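PDB 1QE0: histidine--tRNA ligase from Staphylococcus aureus, which catalyses the ATP-dependent attachment of L-histidine to tRNA(His), releasing AMP and diphosphate, and works as a homodimer of the class II synthetase family. Local coordinates for residues Ile163-Asp168 with Tyr262-Phe267; Gly286-Gly291 with Ser300-Gly305. All coordinates share one frame; numbering follows the deposited sequence.

In the fold
After the N-terminal helices and strands, the chain runs through strand 123-132 and helix 137-153 into strand 159-165. Contact 1 closes a long excursion, part helix and almost without strand, when strand 265-272 returns to pair antiparallel with strand 159-165. The chain then turns back as strand 280-290, which runs antiparallel to strand 265-272. Contact 2 follows after that, closing the short connection through helix 292-295 by pairing strands 280-290 and 302-309. The two contacts are in series and neither nest nor cross. Their centres lie about 10 Å apart. Backbone bonds between Thr265 and Arg288 and between Phe267 and Gly286 probably join them within the catalytic-domain sheet.

Contact 1: residues Ile163-Asp168 with Tyr262-Phe267; sequences INSVGD and YTHTAF
Residues 163-165 and 265-267 pair as antiparallel strands in the mixed sheet of the class II synthetase catalytic domain. Asn164 and Ala266 make the hydrogen-bonded pair. Asn164 N donates to Ala266 O at 2.9 Å, and Ala266 N donates back to Asn164 O. Ile163 with Phe267 and Ser165 with Thr265 are the non-hydrogen-bonded pairs on either side. The chain turns a corner at His264, but bonding continues past the regular strand: Val166 N reaches His264 O at 3.2 Å.

On the face shared by Ile163, Ser165, Thr265 and Phe267, Ile163 CG2 meets Phe267 CB at 3.8 Å. The Phe267 ring leads away from Ile163 and packs on Leu144 and Val147 of helix 137-153. Thr265 OG1 is hydrogen-bonded to Asp140 of that helix. Ser165 OG stands anti to its backbone N (chi1 175°) and accepts from Gly167 N, giving an ST turn as the strand ends. In that turn Val166 turns its CG2 to Tyr262 O, 3.4 Å away.

The His264 side chain can be followed outward. Its CB points away from Ile163-Asp168. CG lies beside the backbone N, anti to the carbonyl carbon (chi1 -68°), which swings the ring back along the turn. CD2 comes within 4.4 Å of Ser165 OG. Gly167 O and Asp168 N lie over one ring face, displaced toward its rim. The ring also stacks with Tyr234. Asp168 is the N-cap of helix 169-183, and its OD1 accepts from Ser171 N. Across the ring from CD2, His264 CE1 lies 4.0 Å from Asp168 CB.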
ATOM      1  N   ILE A 163      19.373   3.389 -20.617  1.00 18.59           N
ATOM      2  CA  ILE A 163      18.336   3.996 -21.461  1.00 13.74           C
ATOM      3  C   ILE A 163      18.599   3.788 -22.951  1.00 14.57           C
ATOM      4  O   ILE A 163      19.680   3.393 -23.347  1.00 17.05           O
ATOM      5  CB  ILE A 163      18.246   5.504 -21.222  1.00  7.07           C
ATOM      6  CG1 ILE A 163      19.522   6.169 -21.680  1.00  3.25           C
ATOM      7  CG2 ILE A 163      18.068   5.814 -19.742  1.00  5.04           C
ATOM      8  CD1 ILE A 163      19.487   7.664 -21.508  1.00  2.14           C
ATOM      9  N   ASN A 164      17.592   4.066 -23.763  1.00 16.65           N
ATOM     10  CA  ASN A 164      17.653   3.942 -25.209  1.00 17.30           C
ATOM     11  C   ASN A 164      16.409   4.659 -25.761  1.00 19.84           C
ATOM     12  O   ASN A 164      15.506   5.052 -25.017  1.00 18.05           O
ATOM     13  CB  ASN A 164      17.648   2.462 -25.658  1.00 20.86           C
ATOM     14  CG  ASN A 164      17.765   2.310 -27.199  1.00 22.75           C
ATOM     15  OD1 ASN A 164      17.181   1.411 -27.839  1.00 16.07           O
ATOM     16  ND2 ASN A 164      18.498   3.234 -27.796  1.00 22.53           N
ATOM     17  N   SER A 165      16.370   4.851 -27.068  1.00 22.58           N
ATOM     18  CA  SER A 165      15.243   5.493 -27.679  1.00 21.18           C
ATOM     19  C   SER A 165      14.908   4.768 -28.937  1.00 23.07           C
ATOM     20  O   SER A 165      15.782   4.488 -29.735  1.00 24.99           O
ATOM     21  CB  SER A 165      15.581   6.905 -28.051  1.00 18.03           C
ATOM     22  OG  SER A 165      14.483   7.454 -28.761  1.00 31.99           O
ATOM     23  N   VAL A 166      13.631   4.514 -29.140  1.00 25.06           N
ATOM     24  CA  VAL A 166      13.185   3.839 -30.330  1.00 27.42           C
ATOM     25  C   VAL A 166      12.465   4.844 -31.234  1.00 27.95           C
ATOM     26  O   VAL A 166      11.610   4.482 -32.041  1.00 32.52           O
ATOM     27  CB  VAL A 166      12.305   2.636 -29.949  1.00 30.41           C
ATOM     28  CG1 VAL A 166      13.190   1.492 -29.441  1.00 34.07           C
ATOM     29  CG2 VAL A 166      11.348   3.031 -28.846  1.00 28.43           C
ATOM     30  N   GLY A 167      12.820   6.115 -31.075  1.00 24.49           N
ATOM     31  CA  GLY A 167      12.237   7.175 -31.876  1.00 24.17           C
ATOM     32  C   GLY A 167      10.730   7.275 -31.835  1.00 24.23           C
ATOM     33  O   GLY A 167      10.093   6.620 -31.050  1.00 22.41           O
ATOM     34  N   ASP A 168      10.169   8.124 -32.681  1.00 30.18           N
ATOM     35  CA  ASP A 168       8.723   8.341 -32.758  1.00 33.65           C
ATOM     36  C   ASP A 168       8.039   7.344 -33.668  1.00 33.63           C
ATOM     37  O   ASP A 168       8.638   6.349 -34.068  1.00 34.70           O
ATOM     38  CB  ASP A 168       8.426   9.764 -33.265  1.00 41.39           C
ATOM     39  CG  ASP A 168       8.981  10.029 -34.671  1.00 45.40           C
ATOM     40  OD1 ASP A 168       9.728   9.187 -35.197  1.00 49.14           O
ATOM     41  OD2 ASP A 168       8.686  11.097 -35.256  1.00 49.31           O
ATOM     42  N   TYR A 262       5.255   1.670 -28.355  1.00 35.49           N
ATOM     43  CA  TYR A 262       6.338   2.064 -27.457  1.00 34.14           C
ATOM     44  C   TYR A 262       7.207   3.102 -28.149  1.00 28.85           C
ATOM     45  O   TYR A 262       7.916   2.799 -29.072  1.00 30.85           O
ATOM     46  CB  TYR A 262       7.181   0.842 -27.068  1.00 33.72           C
ATOM     47  CG  TYR A 262       6.823   0.271 -25.721  1.00 37.41           C
ATOM     48  CD1 TYR A 262       6.322   1.065 -24.721  1.00 42.18           C
ATOM     49  CD2 TYR A 262       7.083  -1.026 -25.416  1.00 40.68           C
ATOM     50  CE1 TYR A 262       6.109   0.578 -23.455  1.00 45.44           C
ATOM     51  CE2 TYR A 262       6.875  -1.520 -24.144  1.00 46.33           C
ATOM     52  CZ  TYR A 262       6.397  -0.707 -23.168  1.00 49.40           C
ATOM     53  OH  TYR A 262       6.263  -1.168 -21.883  1.00 57.59           O
ATOM     54  N   THR A 263       7.190   4.328 -27.679  1.00 25.59           N
ATOM     55  CA  THR A 263       7.974   5.357 -28.326  1.00 24.19           C
ATOM     56  C   THR A 263       9.088   5.842 -27.420  1.00 21.63           C
ATOM     57  O   THR A 263       9.211   5.418 -26.268  1.00 26.45           O
ATOM     58  CB  THR A 263       7.088   6.581 -28.702  1.00 27.54           C
ATOM     59  OG1 THR A 263       5.812   6.146 -29.177  1.00 32.08           O
ATOM     60  CG2 THR A 263       7.721   7.392 -29.793  1.00 28.71           C
ATOM     61  N   HIS A 264       9.911   6.711 -27.994  1.00 16.32           N
ATOM     62  CA  HIS A 264      11.041   7.351 -27.341  1.00 10.22           C
ATOM     63  C   HIS A 264      11.793   6.637 -26.230  1.00 13.50           C
ATOM     64  O   HIS A 264      12.296   5.519 -26.433  1.00 13.98           O
ATOM     65  CB  HIS A 264      10.626   8.729 -26.895  1.00 10.07           C
ATOM     66  CG  HIS A 264      10.365   9.655 -28.007  1.00 12.77           C
ATOM     67  ND1 HIS A 264       9.096   9.916 -28.478  1.00 15.28           N
ATOM     68  CD2 HIS A 264      11.195  10.441 -28.744  1.00 11.61           C
ATOM     69  CE1 HIS A 264       9.150  10.828 -29.445  1.00 14.72           C
ATOM     70  NE2 HIS A 264      10.421  11.147 -29.602  1.00 16.47           N
ATOM     71  N   THR A 265      11.885   7.286 -25.065  1.00 13.50           N
ATOM     72  CA  THR A 265      12.627   6.730 -23.951  1.00 14.88           C
ATOM     73  C   THR A 265      12.262   5.360 -23.451  1.00 15.62           C
ATOM     74  O   THR A 265      11.090   5.050 -23.246  1.00 24.29           O
ATOM     75  CB  THR A 265      12.663   7.685 -22.822  1.00  8.03           C
ATOM     76  OG1 THR A 265      13.198   8.893 -23.339  1.00 16.34           O
ATOM     77  CG2 THR A 265      13.580   7.183 -21.714  1.00  5.79           C
ATOM     78  N   ALA A 266      13.286   4.531 -23.307  1.00 10.83           N
ATOM     79  CA  ALA A 266      13.135   3.176 -22.823  1.00  5.74           C
ATOM     80  C   ALA A 266      14.273   3.085 -21.830  1.00  7.22           C
ATOM     81  O   ALA A 266      15.321   3.683 -22.050  1.00  3.26           O
ATOM     82  CB  ALA A 266      13.320   2.193 -23.944  1.00  4.43           C
ATOM     83  N   PHE A 267      14.019   2.471 -20.678  1.00  9.19           N
ATOM     84  CA  PHE A 267      15.048   2.353 -19.676  1.00 11.02           C
ATOM     85  C   PHE A 267      14.868   1.128 -18.805  1.00 13.18           C
ATOM     86  O   PHE A 267      13.819   0.473 -18.831  1.00 13.73           O
ATOM     87  CB  PHE A 267      15.148   3.623 -18.828  1.00 12.39           C
ATOM     88  CG  PHE A 267      14.048   3.772 -17.830  1.00 15.88           C
ATOM     89  CD1 PHE A 267      12.823   4.319 -18.204  1.00 17.21           C
ATOM     90  CD2 PHE A 267      14.217   3.307 -16.518  1.00 17.82           C
ATOM     91  CE1 PHE A 267      11.775   4.402 -17.294  1.00 13.82           C
ATOM     92  CE2 PHE A 267      13.170   3.384 -15.589  1.00 18.53           C
ATOM     93  CZ  PHE A 267      11.951   3.927 -15.982  1.00 12.93           C
TER

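Contact 2: residues Gly286-Gly291 with Ser300-Gly305; sequences GGRYNG and SETGIG
The antiparallel pairing of strands 280-290 and 302-309 belongs to the class II synthetase catalytic-domain sheet, and Gly286-Gly291 and Ser300-Gly305 form the end of this strand pair nearest helix 292-295. Gly287 with Gly305 and Tyr289 with Gly303 are hydrogen-bonded pairs; Arg288 with Ile304 is the non-hydrogen-bonded pair between them. Gly287 N donates to Gly305 O at 2.9 Å, and Gly305 N donates back to Gly287 O. Gly286, Gly287, Gly303 and Gly305 bring no side chains to this pairing.

Tyr289 makes use of one of them. Its CG sits between the backbone N and the carbonyl carbon (chi1 48°), which carries the ring over the backbone of Gly303. Gly303 CA lies over the ring face, 4.0 Å from the centroid, in a CH-pi contact. Gly303 has no side chain, and its O also lies over the ring face, offset toward the rim. Tyr289 OH is hydrogen-bonded to Glu130 OE2, on strand 123-132.

Arg288 and Ile304 share the other face. Arg288 CG touches Ile304 CB at 3.9 Å, and the chain bends at chi3 (69°) to bring the guanidinium over the strand. Ile304 CB lies over one guanidinium face, while Thr302 CB lies near the edge, 3.7 Å from Arg288 NH2. Arg288 NH1 forms a salt bridge with Asp140.

Strand 123-132 flanks strand 302-309, and strands 262-263 and 265-272 flank strand 280-290. Ile304 packs against Val143 of helix 137-153, which lies on the Arg288 face.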
ATOM      1  N   GLY A 286      10.781   0.480 -17.811  1.00 14.62           N
ATOM      2  CA  GLY A 286       9.663   1.222 -18.367  1.00 11.13           C
ATOM      3  C   GLY A 286      10.026   2.081 -19.561  1.00  9.41           C
ATOM      4  O   GLY A 286      11.066   1.881 -20.167  1.00  4.49           O
ATOM      5  N   GLY A 287       9.158   3.036 -19.903  1.00 17.31           N
ATOM      6  CA  GLY A 287       9.378   3.922 -21.054  1.00 17.68           C
ATOM      7  C   GLY A 287       8.113   4.610 -21.579  1.00 18.40           C
ATOM      8  O   GLY A 287       7.032   4.396 -21.011  1.00 22.46           O
ATOM      9  N   ARG A 288       8.224   5.422 -22.638  1.00 17.92           N
ATOM     10  CA  ARG A 288       7.060   6.136 -23.221  1.00 14.83           C
ATOM     11  C   ARG A 288       6.277   5.244 -24.155  1.00 16.27           C
ATOM     12  O   ARG A 288       6.785   4.236 -24.647  1.00 19.88           O
ATOM     13  CB  ARG A 288       7.461   7.350 -24.068  1.00  8.36           C
ATOM     14  CG  ARG A 288       8.153   8.477 -23.351  1.00 15.11           C
ATOM     15  CD  ARG A 288       7.957   9.811 -24.070  1.00 14.63           C
ATOM     16  NE  ARG A 288       6.571  10.231 -23.961  1.00 15.87           N
ATOM     17  CZ  ARG A 288       6.088  11.028 -23.012  1.00 13.91           C
ATOM     18  NH1 ARG A 288       6.865  11.547 -22.085  1.00 10.59           N
ATOM     19  NH2 ARG A 288       4.787  11.144 -22.887  1.00 19.89           N
ATOM     20  N   TYR A 289       5.078   5.683 -24.497  1.00 16.73           N
ATOM     21  CA  TYR A 289       4.247   4.939 -25.409  1.00 18.03           C
ATOM     22  C   TYR A 289       3.276   5.862 -26.149  1.00 22.71           C
ATOM     23  O   TYR A 289       2.947   6.942 -25.656  1.00 23.83           O
ATOM     24  CB  TYR A 289       3.486   3.841 -24.653  1.00 15.69           C
ATOM     25  CG  TYR A 289       2.781   4.280 -23.375  1.00 20.06           C
ATOM     26  CD1 TYR A 289       1.495   4.809 -23.397  1.00 23.63           C
ATOM     27  CD2 TYR A 289       3.411   4.169 -22.140  1.00 19.03           C
ATOM     28  CE1 TYR A 289       0.865   5.220 -22.224  1.00 21.65           C
ATOM     29  CE2 TYR A 289       2.791   4.572 -20.969  1.00 18.99           C
ATOM     30  CZ  TYR A 289       1.526   5.095 -21.016  1.00 20.63           C
ATOM     31  OH  TYR A 289       0.932   5.507 -19.849  1.00 21.95           O
ATOM     32  N   ASN A 290       2.988   5.551 -27.409  1.00 25.00           N
ATOM     33  CA  ASN A 290       1.959   6.291 -28.136  1.00 27.30           C
ATOM     34  C   ASN A 290       1.219   5.295 -29.003  1.00 25.02           C
ATOM     35  O   ASN A 290       1.695   4.893 -30.046  1.00 24.92           O
ATOM     36  CB  ASN A 290       2.459   7.470 -28.974  1.00 35.08           C
ATOM     37  CG  ASN A 290       1.283   8.351 -29.495  1.00 44.95           C
ATOM     38  OD1 ASN A 290       1.186   9.542 -29.176  1.00 49.56           O
ATOM     39  ND2 ASN A 290       0.367   7.743 -30.261  1.00 46.76           N
ATOM     40  N   GLY A 291       0.040   4.905 -28.543  1.00 25.87           N
ATOM     41  CA  GLY A 291      -0.765   3.931 -29.246  1.00 27.36           C
ATOM     42  C   GLY A 291      -1.435   2.969 -28.275  1.00 29.61           C
ATOM     43  O   GLY A 291      -2.355   2.256 -28.660  1.00 33.61           O
ATOM     44  N   SER A 300      -5.596   9.624 -28.205  1.00 36.16           N
ATOM     45  CA  SER A 300      -4.242   9.341 -28.672  1.00 37.11           C
ATOM     46  C   SER A 300      -3.205   9.887 -27.706  1.00 39.15           C
ATOM     47  O   SER A 300      -2.097  10.244 -28.124  1.00 46.73           O
ATOM     48  CB  SER A 300      -4.000   9.933 -30.052  1.00 34.71           C
ATOM     49  OG  SER A 300      -4.921   9.416 -30.972  1.00 39.68           O
ATOM     50  N   GLU A 301      -3.552   9.965 -26.426  1.00 32.80           N
ATOM     51  CA  GLU A 301      -2.618  10.466 -25.443  1.00 29.40           C
ATOM     52  C   GLU A 301      -1.287   9.746 -25.458  1.00 27.68           C
ATOM     53  O   GLU A 301      -1.204   8.563 -25.797  1.00 29.57           O
ATOM     54  CB  GLU A 301      -3.196  10.341 -24.051  1.00 33.69           C
ATOM     55  CG  GLU A 301      -4.428  11.151 -23.836  1.00 38.94           C
ATOM     56  CD  GLU A 301      -4.198  12.618 -24.034  1.00 40.36           C
ATOM     57  OE1 GLU A 301      -3.026  13.044 -23.929  1.00 38.78           O
ATOM     58  OE2 GLU A 301      -5.202  13.333 -24.286  1.00 45.62           O
ATOM     59  N   THR A 302      -0.244  10.513 -25.149  1.00 28.25           N
ATOM     60  CA  THR A 302       1.127  10.028 -25.048  1.00 24.64           C
ATOM     61  C   THR A 302       1.305   9.711 -23.571  1.00 22.72           C
ATOM     62  O   THR A 302       0.526  10.178 -22.747  1.00 19.07           O
ATOM     63  CB  THR A 302       2.159  11.117 -25.469  1.00 22.75           C
ATOM     64  OG1 THR A 302       1.602  12.438 -25.317  1.00 17.32           O
ATOM     65  CG2 THR A 302       2.564  10.919 -26.890  1.00 25.16           C
ATOM     66  N   GLY A 303       2.322   8.936 -23.226  1.00 24.35           N
ATOM     67  CA  GLY A 303       2.527   8.604 -21.829  1.00 24.10           C
ATOM     68  C   GLY A 303       3.800   7.826 -21.563  1.00 20.70           C
ATOM     69  O   GLY A 303       4.372   7.220 -22.477  1.00 22.30           O
ATOM     70  N   ILE A 304       4.236   7.843 -20.307  1.00 13.88           N
ATOM     71  CA  ILE A 304       5.439   7.151 -19.875  1.00  6.89           C
ATOM     72  C   ILE A 304       5.140   6.580 -18.510  1.00  5.49           C
ATOM     73  O   ILE A 304       4.393   7.169 -17.723  1.00  3.41           O
ATOM     74  CB  ILE A 304       6.663   8.138 -19.743  1.00  6.66           C
ATOM     75  CG1 ILE A 304       7.951   7.396 -19.358  1.00  2.51           C
ATOM     76  CG2 ILE A 304       6.364   9.229 -18.746  1.00  2.00           C
ATOM     77  CD1 ILE A 304       9.119   8.290 -19.178  1.00  2.00           C
ATOM     78  N   GLY A 305       5.750   5.446 -18.221  1.00  4.03           N
ATOM     79  CA  GLY A 305       5.569   4.834 -16.925  1.00  5.22           C
ATOM     80  C   GLY A 305       6.618   3.772 -16.726  1.00  4.11           C
ATOM     81  O   GLY A 305       7.455   3.557 -17.612  1.00  4.98           O
TER